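Local coordinates for Sn-glycerol-3-phosphate ABC transporter substrate-binding protein UspB (Mycobacterium tuberculosis, PDB 4MFI) that probably captures glycerophosphocholine as the substrate-binding subunit of an ABC transporter, delivering it for import into the cell, at residues Val330-Gln342 with Val348-Tyr361. Residues are numbered along the deposited sequence; the frame is centred on the assembly and turned at random.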
ATOM      1  N   VAL A 330       6.296  15.375 -11.375  1.00  8.25           N
ATOM      2  CA  VAL A 330       5.683  14.138 -11.851  1.00  8.65           C
ATOM      3  C   VAL A 330       4.528  13.681 -10.963  1.00  9.21           C
ATOM      4  O   VAL A 330       3.736  12.824 -11.366  1.00 10.09           O
ATOM      5  CB  VAL A 330       6.704  12.999 -12.081  1.00  9.16           C
ATOM      6  CG1 VAL A 330       7.769  13.438 -13.079  1.00 10.59           C
ATOM      7  CG2 VAL A 330       7.335  12.536 -10.760  1.00 10.81           C
ATOM      8  N   THR A 331       4.426  14.264  -9.768  1.00  8.97           N
ATOM      9  CA  THR A 331       3.301  13.988  -8.872  1.00  9.03           C
ATOM     10  C   THR A 331       2.358  15.187  -8.745  1.00 10.01           C
ATOM     11  O   THR A 331       1.594  15.294  -7.774  1.00 10.51           O
ATOM     12  CB  THR A 331       3.762  13.527  -7.466  1.00  8.47           C
ATOM     13  OG1 THR A 331       4.539  14.561  -6.849  1.00  8.81           O
ATOM     14  CG2 THR A 331       4.571  12.232  -7.556  1.00  9.64           C
ATOM     15  N   ASN A 332       2.396  16.087  -9.728  1.00  9.56           N
ATOM     16  CA  ASN A 332       1.444  17.194  -9.744  1.00  8.75           C
ATOM     17  C   ASN A 332       0.046  16.670 -10.133  1.00  9.53           C
ATOM     18  O   ASN A 332      -0.091  15.493 -10.485  1.00  9.57           O
ATOM     19  CB  ASN A 332       1.973  18.397 -10.568  1.00 10.13           C
ATOM     20  CG  ASN A 332       1.805  18.245 -12.083  1.00 10.85           C
ATOM     21  OD1 ASN A 332       1.093  17.374 -12.576  1.00 11.62           O
ATOM     22  ND2 ASN A 332       2.450  19.144 -12.827  1.00 13.84           N
ATOM     23  N   PRO A 333      -1.003  17.504 -10.018  1.00  9.80           N
ATOM     24  CA  PRO A 333      -2.340  16.925 -10.219  1.00 10.01           C
ATOM     25  C   PRO A 333      -2.573  16.305 -11.600  1.00 10.37           C
ATOM     26  O   PRO A 333      -3.105  15.194 -11.688  1.00 11.76           O
ATOM     27  CB  PRO A 333      -3.267  18.119  -9.989  1.00 10.52           C
ATOM     28  CG  PRO A 333      -2.517  18.970  -9.026  1.00 10.27           C
ATOM     29  CD  PRO A 333      -1.076  18.852  -9.430  1.00 10.42           C
ATOM     30  N   THR A 334      -2.167  17.005 -12.652  1.00 11.33           N
ATOM     31  CA  THR A 334      -2.266  16.499 -14.019  1.00 14.21           C
ATOM     32  C   THR A 334      -1.496  15.191 -14.186  1.00 12.59           C
ATOM     33  O   THR A 334      -1.984  14.220 -14.777  1.00 13.27           O
ATOM     34  CB  THR A 334      -1.675  17.531 -15.007  1.00 19.31           C
ATOM     35  OG1 THR A 334      -2.479  18.716 -14.996  1.00 25.96           O
ATOM     36  CG2 THR A 334      -1.630  16.979 -16.412  1.00 22.95           C
ATOM     37  N   ASN A 335      -0.285  15.167 -13.654  1.00 10.53           N
ATOM     38  CA  ASN A 335       0.610  14.055 -13.921  1.00  9.83           C
ATOM     39  C   ASN A 335       0.305  12.813 -13.101  1.00  9.35           C
ATOM     40  O   ASN A 335       0.450  11.694 -13.593  1.00  9.65           O
ATOM     41  CB  ASN A 335       2.061  14.501 -13.766  1.00 10.42           C
ATOM     42  CG  ASN A 335       2.475  15.451 -14.859  1.00 10.92           C
ATOM     43  OD1 ASN A 335       1.931  15.406 -15.965  1.00 12.03           O
ATOM     44  ND2 ASN A 335       3.431  16.324 -14.564  1.00 12.05           N
ATOM     45  N   THR A 336      -0.126  12.990 -11.855  1.00  9.54           N
ATOM     46  CA  THR A 336      -0.536  11.826 -11.079  1.00  9.08           C
ATOM     47  C   THR A 336      -1.834  11.232 -11.643  1.00 10.05           C
ATOM     48  O   THR A 336      -2.018  10.017 -11.637  1.00 10.63           O
ATOM     49  CB  THR A 336      -0.652  12.122  -9.558  1.00  7.63           C
ATOM     50  OG1 THR A 336      -0.774  10.883  -8.846  1.00  7.82           O
ATOM     51  CG2 THR A 336      -1.854  13.007  -9.241  1.00  9.46           C
ATOM     52  N   ALA A 337      -2.715  12.084 -12.158  1.00 10.45           N
ATOM     53  CA  ALA A 337      -3.919  11.602 -12.829  1.00 10.81           C
ATOM     54  C   ALA A 337      -3.541  10.749 -14.034  1.00 11.15           C
ATOM     55  O   ALA A 337      -4.062   9.645 -14.212  1.00 11.68           O
ATOM     56  CB  ALA A 337      -4.806  12.764 -13.252  1.00 11.33           C
ATOM     57  N   TYR A 338      -2.624  11.259 -14.853  1.00 10.87           N
ATOM     58  CA  TYR A 338      -2.122  10.510 -16.002  1.00 11.66           C
ATOM     59  C   TYR A 338      -1.499   9.174 -15.595  1.00 10.55           C
ATOM     60  O   TYR A 338      -1.816   8.125 -16.177  1.00 12.05           O
ATOM     61  CB  TYR A 338      -1.114  11.343 -16.800  1.00 12.07           C
ATOM     62  CG  TYR A 338      -0.386  10.546 -17.855  1.00 14.93           C
ATOM     63  CD1 TYR A 338      -1.001  10.223 -19.058  1.00 16.99           C
ATOM     64  CD2 TYR A 338       0.913  10.099 -17.638  1.00 15.52           C
ATOM     65  CE1 TYR A 338      -0.337   9.482 -20.018  1.00 18.27           C
ATOM     66  CE2 TYR A 338       1.584   9.364 -18.587  1.00 18.41           C
ATOM     67  CZ  TYR A 338       0.958   9.054 -19.773  1.00 19.46           C
ATOM     68  OH  TYR A 338       1.632   8.315 -20.716  1.00 22.82           O
ATOM     69  N   PHE A 339      -0.619   9.209 -14.596  1.00 10.63           N
ATOM     70  CA  PHE A 339       0.036   7.995 -14.126  1.00 10.61           C
ATOM     71  C   PHE A 339      -0.999   6.966 -13.667  1.00  9.64           C
ATOM     72  O   PHE A 339      -0.897   5.777 -13.996  1.00 10.31           O
ATOM     73  CB  PHE A 339       1.008   8.327 -12.990  1.00  9.56           C
ATOM     74  CG  PHE A 339       1.916   7.189 -12.614  1.00  9.64           C
ATOM     75  CD1 PHE A 339       2.987   6.837 -13.427  1.00 11.64           C
ATOM     76  CD2 PHE A 339       1.724   6.495 -11.427  1.00 11.09           C
ATOM     77  CE1 PHE A 339       3.837   5.798 -13.076  1.00 12.37           C
ATOM     78  CE2 PHE A 339       2.570   5.451 -11.070  1.00 11.74           C
ATOM     79  CZ  PHE A 339       3.628   5.104 -11.901  1.00 12.84           C
ATOM     80  N   SER A 340      -1.999   7.436 -12.926  1.00 11.23           N
ATOM     81  CA  SER A 340      -3.090   6.584 -12.451  1.00 11.53           C
ATOM     82  C   SER A 340      -3.854   5.934 -13.605  1.00 12.19           C
ATOM     83  O   SER A 340      -4.125   4.734 -13.583  1.00 13.00           O
ATOM     84  CB  SER A 340      -4.055   7.401 -11.582  1.00 12.49           C
ATOM     85  OG  SER A 340      -5.177   6.624 -11.200  1.00 13.21           O
ATOM     86  N   GLN A 341      -4.204   6.729 -14.611  1.00 12.27           N
ATOM     87  CA  GLN A 341      -4.941   6.211 -15.763  1.00 13.87           C
ATOM     88  C   GLN A 341      -4.151   5.153 -16.527  1.00 13.81           C
ATOM     89  O   GLN A 341      -4.727   4.215 -17.080  1.00 16.72           O
ATOM     90  CB  GLN A 341      -5.314   7.357 -16.705  1.00 15.40           C
ATOM     91  CG  GLN A 341      -6.305   8.331 -16.101  1.00 18.10           C
ATOM     92  CD  GLN A 341      -6.252   9.702 -16.744  1.00 21.63           C
ATOM     93  OE1 GLN A 341      -5.726   9.873 -17.848  1.00 26.02           O
ATOM     94  NE2 GLN A 341      -6.797  10.695 -16.049  1.00 20.28           N
ATOM     95  N   GLN A 342      -2.832   5.301 -16.542  1.00 13.29           N
ATOM     96  CA  GLN A 342      -1.975   4.393 -17.294  1.00 13.73           C
ATOM     97  C   GLN A 342      -1.624   3.110 -16.545  1.00 13.63           C
ATOM     98  O   GLN A 342      -1.329   2.091 -17.176  1.00 16.51           O
ATOM     99  CB  GLN A 342      -0.686   5.107 -17.712  1.00 14.60           C
ATOM    100  CG  GLN A 342      -0.899   6.227 -18.712  1.00 15.82           C
ATOM    101  CD  GLN A 342      -1.552   5.733 -19.984  1.00 17.85           C
ATOM    102  OE1 GLN A 342      -1.096   4.762 -20.590  1.00 21.08           O
ATOM    103  NE2 GLN A 342      -2.631   6.389 -20.391  1.00 20.26           N
ATOM    104  N   VAL A 348      -2.372  10.762  -6.377  1.00  7.24           N
ATOM    105  CA  VAL A 348      -1.860  11.100  -5.052  1.00  6.42           C
ATOM    106  C   VAL A 348      -2.203  12.526  -4.621  1.00  6.76           C
ATOM    107  O   VAL A 348      -1.856  12.939  -3.511  1.00  7.98           O
ATOM    108  CB  VAL A 348      -0.334  10.865  -4.951  1.00  6.35           C
ATOM    109  CG1 VAL A 348       0.017   9.447  -5.409  1.00  6.79           C
ATOM    110  CG2 VAL A 348       0.443  11.898  -5.772  1.00  8.09           C
ATOM    111  N   ARG A 349      -2.890  13.265  -5.496  1.00  7.18           N
ATOM    112  CA  ARG A 349      -3.274  14.646  -5.223  1.00  8.57           C
ATOM    113  C   ARG A 349      -4.777  14.761  -5.081  1.00  9.16           C
ATOM    114  O   ARG A 349      -5.522  14.203  -5.898  1.00  9.10           O
ATOM    115  CB  ARG A 349      -2.816  15.572  -6.360  1.00  9.69           C
ATOM    116  CG  ARG A 349      -1.302  15.649  -6.535  1.00  9.14           C
ATOM    117  CD  ARG A 349      -0.646  16.432  -5.405  1.00 10.39           C
ATOM    118  NE  ARG A 349      -0.967  17.845  -5.534  1.00 13.41           N
ATOM    119  CZ  ARG A 349      -0.128  18.768  -5.992  1.00 15.06           C
ATOM    120  NH1 ARG A 349       1.111  18.439  -6.348  1.00 16.82           N
ATOM    121  NH2 ARG A 349      -0.532  20.022  -6.091  1.00 15.84           N
ATOM    122  N   LYS A 350      -5.221  15.497  -4.064  1.00  9.15           N
ATOM    123  CA  LYS A 350      -6.649  15.714  -3.842  1.00  9.63           C
ATOM    124  C   LYS A 350      -7.310  16.344  -5.063  1.00 11.44           C
ATOM    125  O   LYS A 350      -8.381  15.912  -5.493  1.00 13.17           O
ATOM    126  CB  LYS A 350      -6.869  16.610  -2.621  1.00 10.00           C
ATOM    127  CG  LYS A 350      -6.314  16.036  -1.327  1.00 12.05           C
ATOM    128  CD  LYS A 350      -6.470  17.048  -0.201  1.00 12.23           C
ATOM    129  CE  LYS A 350      -5.884  16.526   1.099  1.00 14.33           C
ATOM    130  NZ  LYS A 350      -5.791  17.607   2.116  1.00 16.82           N
ATOM    131  N   SER A 351      -6.659  17.353  -5.632  1.00 11.36           N
ATOM    132  CA  SER A 351      -7.234  18.101  -6.745  1.00 13.87           C
ATOM    133  C   SER A 351      -7.158  17.378  -8.084  1.00 15.14           C
ATOM    134  O   SER A 351      -7.577  17.933  -9.105  1.00 20.17           O
ATOM    135  CB  SER A 351      -6.554  19.463  -6.882  1.00 15.32           C
ATOM    136  OG  SER A 351      -5.221  19.308  -7.328  1.00 17.78           O
ATOM    137  N   ALA A 352      -6.623  16.159  -8.108  1.00 12.40           N
ATOM    138  CA  ALA A 352      -6.614  15.414  -9.362  1.00 15.74           C
ATOM    139  C   ALA A 352      -8.041  15.067  -9.804  1.00 21.71           C
ATOM    140  O   ALA A 352      -8.282  14.827 -10.989  1.00 23.75           O
ATOM    141  CB  ALA A 352      -5.715  14.177  -9.281  1.00 16.49           C
ATOM    142  N   VAL A 353      -8.988  15.081  -8.860  1.00 23.34           N
ATOM    143  CA  VAL A 353     -10.401  14.857  -9.187  1.00 25.98           C
ATOM    144  C   VAL A 353     -10.953  15.957 -10.087  1.00 27.98           C
ATOM    145  O   VAL A 353     -11.950  15.748 -10.774  1.00 29.69           O
ATOM    146  CB  VAL A 353     -11.308  14.731  -7.921  1.00 24.82           C
ATOM    147  CG1 VAL A 353     -10.736  13.719  -6.954  1.00 26.28           C
ATOM    148  CG2 VAL A 353     -11.482  16.073  -7.224  1.00 23.83           C
ATOM    149  N   ASP A 354     -10.307  17.123 -10.082  1.00 27.40           N
ATOM    150  CA  ASP A 354     -10.760  18.257 -10.887  1.00 28.14           C
ATOM    151  C   ASP A 354     -10.089  18.300 -12.260  1.00 28.60           C
ATOM    152  O   ASP A 354     -10.402  19.160 -13.086  1.00 30.83           O
ATOM    153  CB  ASP A 354     -10.519  19.580 -10.149  1.00 31.64           C
ATOM    154  CG  ASP A 354     -11.286  19.667  -8.842  1.00 37.15           C
ATOM    155  OD1 ASP A 354     -12.440  19.190  -8.795  1.00 38.39           O
ATOM    156  OD2 ASP A 354     -10.731  20.206  -7.858  1.00 40.38           O
ATOM    157  N   ASP A 355      -9.161  17.377 -12.496  1.00 27.02           N
ATOM    158  CA  ASP A 355      -8.526  17.245 -13.805  1.00 26.12           C
ATOM    159  C   ASP A 355      -9.553  16.752 -14.821  1.00 25.60           C
ATOM    160  O   ASP A 355     -10.323  15.833 -14.538  1.00 24.80           O
ATOM    161  CB  ASP A 355      -7.334  16.283 -13.723  1.00 26.01           C
ATOM    162  CG  ASP A 355      -6.682  16.035 -15.075  1.00 26.46           C
ATOM    163  OD1 ASP A 355      -5.890  16.886 -15.532  1.00 28.29           O
ATOM    164  OD2 ASP A 355      -6.953  14.975 -15.676  1.00 25.77           O
ATOM    165  N   ALA A 356      -9.569  17.369 -15.999  1.00 25.81           N
ATOM    166  CA  ALA A 356     -10.566  17.048 -17.017  1.00 27.42           C
ATOM    167  C   ALA A 356     -10.511  15.584 -17.459  1.00 27.21           C
ATOM    168  O   ALA A 356     -11.544  14.910 -17.530  1.00 26.11           O
ATOM    169  CB  ALA A 356     -10.417  17.978 -18.216  1.00 29.73           C
ATOM    170  N   SER A 357      -9.310  15.096 -17.758  1.00 27.25           N
ATOM    171  CA  SER A 357      -9.138  13.709 -18.176  1.00 27.58           C
ATOM    172  C   SER A 357      -9.544  12.747 -17.064  1.00 25.82           C
ATOM    173  O   SER A 357     -10.136  11.697 -17.324  1.00 26.42           O
ATOM    174  CB  SER A 357      -7.693  13.442 -18.605  1.00 30.12           C
ATOM    175  OG  SER A 357      -6.808  13.486 -17.498  1.00 31.81           O
ATOM    176  N   GLU A 358      -9.233  13.111 -15.823  1.00 23.05           N
ATOM    177  CA  GLU A 358      -9.593  12.280 -14.680  1.00 21.77           C
ATOM    178  C   GLU A 358     -11.103  12.222 -14.471  1.00 23.76           C
ATOM    179  O   GLU A 358     -11.642  11.166 -14.149  1.00 23.97           O
ATOM    180  CB  GLU A 358      -8.896  12.769 -13.411  1.00 20.60           C
ATOM    181  CG  GLU A 358      -9.146  11.906 -12.170  1.00 19.67           C
ATOM    182  CD  GLU A 358      -8.546  10.515 -12.268  1.00 20.22           C
ATOM    183  OE1 GLU A 358      -7.716  10.266 -13.173  1.00 19.41           O
ATOM    184  OE2 GLU A 358      -8.911   9.666 -11.425  1.00 21.57           O
ATOM    185  N   ARG A 359     -11.785  13.351 -14.660  1.00 24.24           N
ATOM    186  CA  ARG A 359     -13.239  13.379 -14.513  1.00 24.70           C
ATOM    187  C   ARG A 359     -13.895  12.433 -15.517  1.00 25.67           C
ATOM    188  O   ARG A 359     -14.815  11.687 -15.175  1.00 24.48           O
ATOM    189  CB  ARG A 359     -13.780  14.804 -14.685  1.00 26.57           C
ATOM    190  CG  ARG A 359     -13.577  15.688 -13.459  1.00 30.11           C
ATOM    191  CD  ARG A 359     -14.162  17.079 -13.653  1.00 33.13           C
ATOM    192  NE  ARG A 359     -15.546  17.039 -14.122  1.00 36.09           N
ATOM    193  CZ  ARG A 359     -16.615  17.117 -13.332  1.00 38.16           C
ATOM    194  NH1 ARG A 359     -16.470  17.241 -12.018  1.00 38.93           N
ATOM    195  NH2 ARG A 359     -17.833  17.074 -13.857  1.00 39.09           N
ATOM    196  N   HIS A 360     -13.400  12.468 -16.751  1.00 28.42           N
ATOM    197  CA  HIS A 360     -13.870  11.584 -17.814  1.00 31.16           C
ATOM    198  C   HIS A 360     -13.596  10.118 -17.482  1.00 28.37           C
ATOM    199  O   HIS A 360     -14.454   9.254 -17.676  1.00 28.63           O
ATOM    200  CB  HIS A 360     -13.188  11.955 -19.135  1.00 37.82           C
ATOM    201  CG  HIS A 360     -13.653  11.152 -20.311  1.00 45.81           C
ATOM    202  ND1 HIS A 360     -14.975  10.817 -20.509  1.00 49.22           N
ATOM    203  CD2 HIS A 360     -12.972  10.629 -21.358  1.00 48.71           C
ATOM    204  CE1 HIS A 360     -15.090  10.118 -21.624  1.00 50.23           C
ATOM    205  NE2 HIS A 360     -13.889   9.989 -22.159  1.00 50.00           N
ATOM    206  N   TYR A 361     -12.391   9.848 -16.989  1.00 25.39           N
ATOM    207  CA  TYR A 361     -11.981   8.491 -16.637  1.00 23.63           C
ATOM    208  C   TYR A 361     -12.871   7.907 -15.542  1.00 24.34           C
ATOM    209  O   TYR A 361     -13.336   6.770 -15.648  1.00 24.08           O
ATOM    210  CB  TYR A 361     -10.516   8.486 -16.190  1.00 22.07           C
ATOM    211  CG  TYR A 361      -9.985   7.129 -15.775  1.00 22.37           C
ATOM    212  CD1 TYR A 361      -9.635   6.175 -16.727  1.00 24.54           C
ATOM    213  CD2 TYR A 361      -9.811   6.812 -14.433  1.00 23.69           C
ATOM    214  CE1 TYR A 361      -9.143   4.937 -16.350  1.00 25.67           C
ATOM    215  CE2 TYR A 361      -9.320   5.580 -14.049  1.00 24.99           C
ATOM    216  CZ  TYR A 361      -8.989   4.645 -15.007  1.00 26.05           C
ATOM    217  OH  TYR A 361      -8.498   3.418 -14.617  1.00 26.32           O
TER
HETATM  218  O   HOH W   1      -4.116  14.121 -16.860  1.00 35.59           O
HETATM  219  O   HOH W   2      -7.968   7.307 -11.201  1.00 20.65           O
HETATM  220  O   HOH W   3      -6.822   3.633 -12.445  1.00 26.03           O
HETATM  221  O   HOH W   4      -4.441  12.207 -18.497  1.00 27.69           O
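Pro333 sets its CD–CG edge over one face of the Arg349 guanidinium, CD 3.5 Å above the plane and over its centre, while CG meets Ser351 OG. Bends at chi2 and chi3 fold the arginine back over this proline, at the first turn of helix 333-342; its NH1 makes a weak bond to Thr331 O, whereas NE forms a salt bridge with Asp130, which also bonds Ser351 OG. Thr336 closes the same tight end. A chi1 of -168° swings its OG1 away from its own backbone N, to where it accepts the hydrogen of Val348 N at 2.9 Å. Thr336 CG2 packs on Arg349 CG and on Ala352 CB.

The other end is looser and wetter, an example of two helices joined largely through a polar amide, with Ala337 CB as a small apolar contact to Ala352 CB. Helix 356-361 runs at 34° to helix 333-342, their axes 9.5 Å apart at the closest. Gln341 reaches across, and both N-H groups of its NE2 are used, in the amide plane: one to Ser357 OG at 3.1 Å, the other to the anti side of Glu358 OE1 at 3.0 Å. This fixes the amide's rotation, and Gln341 CG rests over a face of the Tyr361 ring in a CH-pi contact. One water joins Thr334 O to Ser357 OG and another Gln341 OE1 to Ser357 OG; two more link Ser340 OG to Glu358 OE2 and Ser340 O to Tyr361 OH. Asp355 N-caps the second helix by accepting from Glu358 N.

In this periplasmic-binding-protein fold, Thr331 and Val348 touch strand 144-160; helix 50-63 flanks the first helix, and helix 366-374 meets Glu358 and Tyr361.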